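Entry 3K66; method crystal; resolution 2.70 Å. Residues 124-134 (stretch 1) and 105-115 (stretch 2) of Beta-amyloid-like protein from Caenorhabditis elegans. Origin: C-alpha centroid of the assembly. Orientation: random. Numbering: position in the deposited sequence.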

# COMPACT_ATOMS: atom_id res chain seq x y z
N HIS A 124 1.53 30.88 15.77
CA HIS A 124 1.88 29.48 15.97
C HIS A 124 0.87 28.49 15.39
O HIS A 124 1.25 27.56 14.69
CB HIS A 124 2.07 29.21 17.47
CG HIS A 124 2.00 27.76 17.85
ND1 HIS A 124 0.81 27.07 17.89
CD2 HIS A 124 2.96 26.88 18.22
CE1 HIS A 124 1.04 25.83 18.27
NE2 HIS A 124 2.34 25.68 18.48
N SER A 125 -0.40 28.69 15.69
CA SER A 125 -1.42 27.78 15.20
C SER A 125 -1.40 27.65 13.68
O SER A 125 -1.58 26.56 13.14
CB SER A 125 -2.81 28.23 15.67
OG SER A 125 -3.79 27.29 15.29
N VAL A 126 -1.18 28.76 12.98
CA VAL A 126 -1.15 28.72 11.52
C VAL A 126 -0.12 27.69 11.06
O VAL A 126 -0.44 26.81 10.25
CB VAL A 126 -0.86 30.13 10.92
CG1 VAL A 126 -0.21 30.03 9.55
CG2 VAL A 126 -2.17 30.90 10.79
N LEU A 127 1.09 27.80 11.60
CA LEU A 127 2.19 26.91 11.29
C LEU A 127 1.90 25.44 11.60
O LEU A 127 2.03 24.57 10.73
CB LEU A 127 3.44 27.36 12.05
CG LEU A 127 4.72 26.52 11.97
CD1 LEU A 127 5.06 26.17 10.54
CD2 LEU A 127 5.86 27.31 12.58
N GLN A 128 1.52 25.15 12.84
CA GLN A 128 1.21 23.77 13.25
C GLN A 128 0.15 23.22 12.34
O GLN A 128 0.07 22.01 12.09
CB GLN A 128 0.71 23.73 14.69
CG GLN A 128 1.64 23.05 15.53
N SER A 129 -0.69 24.12 11.83
CA SER A 129 -1.77 23.74 10.94
C SER A 129 -1.21 23.35 9.58
O SER A 129 -1.54 22.31 9.00
CB SER A 129 -2.75 24.89 10.80
OG SER A 129 -3.98 24.41 10.31
N LEU A 130 -0.32 24.21 9.08
CA LEU A 130 0.34 24.01 7.80
C LEU A 130 1.15 22.71 7.79
O LEU A 130 0.99 21.88 6.89
CB LEU A 130 1.25 25.20 7.51
CG LEU A 130 1.70 25.36 6.07
CD1 LEU A 130 0.47 25.37 5.17
CD2 LEU A 130 2.46 26.67 5.91
N LYS A 131 2.00 22.55 8.80
CA LYS A 131 2.85 21.36 8.91
C LYS A 131 2.00 20.10 8.90
O LYS A 131 2.42 19.06 8.40
CB LYS A 131 3.70 21.41 10.19
CG LYS A 131 4.50 22.70 10.31
CD LYS A 131 5.83 22.53 11.04
CE LYS A 131 5.65 22.53 12.55
NZ LYS A 131 6.95 22.63 13.27
N ALA A 132 0.79 20.19 9.45
CA ALA A 132 -0.09 19.03 9.47
C ALA A 132 -0.53 18.73 8.03
O ALA A 132 -0.52 17.59 7.58
CB ALA A 132 -1.30 19.31 10.35
N TYR A 133 -0.90 19.79 7.33
CA TYR A 133 -1.34 19.64 5.95
C TYR A 133 -0.21 19.06 5.11
O TYR A 133 -0.45 18.21 4.24
CB TYR A 133 -1.77 20.99 5.37
CG TYR A 133 -2.04 20.93 3.90
CD1 TYR A 133 -3.13 20.21 3.40
CD2 TYR A 133 -1.16 21.52 3.01
CE1 TYR A 133 -3.32 20.10 2.03
CE2 TYR A 133 -1.33 21.41 1.64
CZ TYR A 133 -2.42 20.70 1.15
OH TYR A 133 -2.58 20.58 -0.22
N ILE A 134 1.01 19.53 5.35
CA ILE A 134 2.18 19.05 4.63
C ILE A 134 2.42 17.57 4.90
O ILE A 134 2.63 16.78 3.99
CB ILE A 134 3.43 19.85 5.05
CG1 ILE A 134 3.40 21.22 4.37
CG2 ILE A 134 4.72 19.09 4.69
CD1 ILE A 134 4.56 22.10 4.73
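Stretch 2 105-115: DATHDYRQALA

Stretch 2 packs against stretch 1 as one antiparallel helix on another, a close contact built from small residues and apolar side chains, with no hydrogen bond crossing between them. Residues 105-115 are helical throughout, in a helix that begins before the stretch and continues beyond it, and the backbone bonds run from residue i+4 to residue i, as in Ala-113 N to Asp-109 O (3.0 Å) and Leu-114 N to Tyr-110 O (3.0 Å). The two axes approach to 8.2 Å, with a signed crossing angle of -158°, so the chain directions are nearly opposed. The register follows: CA of Ala-113 lies 4.8 Å from CA of Val-126, CA of Tyr-110 4.8 Å from CA of Ser-129, and CA of Ala-106 4.8 Å from CA of Tyr-133. At the centre, Ser-129 points toward stretch 2 and sits as a knob among Ala-106, Asp-109, Tyr-110 and Ala-113. Its OG is modelled too tightly against the backbone there, and no bond is assigned to it across the contact.

Tyr-110 (chi1 t) reaches across stretch 1, its ring lying beside Val-126 and Leu-130. CD1 of Leu-130 lies over one ring face, 3.8 Å from the centroid in a CH-pi contact and 3.4 Å from CE2 of Tyr-110, while O of Val-126 meets the ring edge, 4.0 Å from CD2 of Tyr-110. Toward the C-terminal end of stretch 2, CG2 of Val-126 packs 3.6 Å from CB of Ala-113 and 4.1 Å from CD2 of Leu-114. At the other end, CB of Ala-106 rests 3.6 Å from CA of Tyr-133 and near the plane of its ring, so the methyl group touches the backbone of stretch 1 as well as the tyrosine side chain. Beside it, OG1 of Thr-107 comes 3.6 Å from CD1 of Tyr-133. The two stretches together bury 489 Å².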

# COMPACT_ATOMS: atom_id res chain seq x y z
N ASP A 105 -9.40 17.63 6.49
CA ASP A 105 -9.38 18.22 7.82
C ASP A 105 -8.12 19.04 8.13
O ASP A 105 -8.18 20.06 8.80
CB ASP A 105 -9.59 17.12 8.88
CG ASP A 105 -10.87 16.32 8.65
OD1 ASP A 105 -11.79 16.82 7.95
OD2 ASP A 105 -10.94 15.19 9.18
N ALA A 106 -6.96 18.62 7.62
CA ALA A 106 -5.75 19.40 7.89
C ALA A 106 -5.88 20.78 7.25
O ALA A 106 -5.34 21.78 7.75
CB ALA A 106 -4.52 18.69 7.34
N THR A 107 -6.61 20.82 6.14
CA THR A 107 -6.83 22.07 5.42
C THR A 107 -7.74 22.99 6.22
O THR A 107 -7.44 24.18 6.37
CB THR A 107 -7.48 21.78 4.04
OG1 THR A 107 -6.58 21.03 3.22
CG2 THR A 107 -7.85 23.07 3.32
N HIS A 108 -8.85 22.45 6.72
CA HIS A 108 -9.81 23.23 7.51
C HIS A 108 -9.09 23.93 8.64
O HIS A 108 -9.13 25.15 8.74
CB HIS A 108 -10.89 22.31 8.10
CG HIS A 108 -11.81 22.99 9.06
ND1 HIS A 108 -12.93 23.70 8.67
CD2 HIS A 108 -11.75 23.10 10.41
CE1 HIS A 108 -13.51 24.22 9.73
NE2 HIS A 108 -12.82 23.87 10.80
N ASP A 109 -8.44 23.16 9.50
CA ASP A 109 -7.70 23.74 10.61
C ASP A 109 -6.78 24.84 10.06
O ASP A 109 -6.58 25.86 10.71
CB ASP A 109 -6.85 22.68 11.33
CG ASP A 109 -7.69 21.60 12.00
OD1 ASP A 109 -8.75 21.91 12.57
OD2 ASP A 109 -7.29 20.42 11.98
N TYR A 110 -6.22 24.63 8.86
CA TYR A 110 -5.32 25.63 8.27
C TYR A 110 -5.96 26.96 7.94
O TYR A 110 -5.51 28.01 8.40
CB TYR A 110 -4.67 25.12 6.98
CG TYR A 110 -3.76 26.15 6.30
CD1 TYR A 110 -3.88 26.43 4.94
CD2 TYR A 110 -2.73 26.76 7.01
CE1 TYR A 110 -2.99 27.28 4.30
CE2 TYR A 110 -1.82 27.61 6.39
CZ TYR A 110 -1.96 27.86 5.03
OH TYR A 110 -1.02 28.65 4.39
N ARG A 111 -7.00 26.90 7.12
CA ARG A 111 -7.71 28.10 6.72
C ARG A 111 -8.31 28.84 7.90
O ARG A 111 -8.32 30.07 7.93
CB ARG A 111 -8.79 27.75 5.71
CG ARG A 111 -8.24 27.38 4.34
CD ARG A 111 -8.92 28.21 3.29
NE ARG A 111 -7.98 29.10 2.61
CZ ARG A 111 -8.35 30.13 1.85
NH1 ARG A 111 -9.65 30.40 1.66
NH2 ARG A 111 -7.43 30.87 1.24
N GLN A 112 -8.80 28.10 8.88
CA GLN A 112 -9.37 28.76 10.05
C GLN A 112 -8.22 29.48 10.74
O GLN A 112 -8.33 30.65 11.12
CB GLN A 112 -10.02 27.73 11.00
CG GLN A 112 -11.39 28.18 11.55
CD GLN A 112 -12.10 27.12 12.40
OE1 GLN A 112 -13.31 26.91 12.27
NE2 GLN A 112 -11.35 26.48 13.27
N ALA A 113 -7.10 28.78 10.87
CA ALA A 113 -5.91 29.34 11.49
C ALA A 113 -5.61 30.69 10.87
O ALA A 113 -5.24 31.65 11.56
CB ALA A 113 -4.73 28.41 11.31
N LEU A 114 -5.77 30.77 9.55
CA LEU A 114 -5.50 32.01 8.83
C LEU A 114 -6.58 33.06 9.08
O LEU A 114 -6.28 34.21 9.41
CB LEU A 114 -5.38 31.75 7.33
CG LEU A 114 -4.02 31.29 6.83
CD1 LEU A 114 -4.12 30.91 5.37
CD2 LEU A 114 -2.97 32.40 7.04
N ALA A 115 -7.84 32.67 8.90
CA ALA A 115 -8.95 33.60 9.12
C ALA A 115 -8.83 34.17 10.52
O ALA A 115 -8.90 35.39 10.70
CB ALA A 115 -10.28 32.89 8.92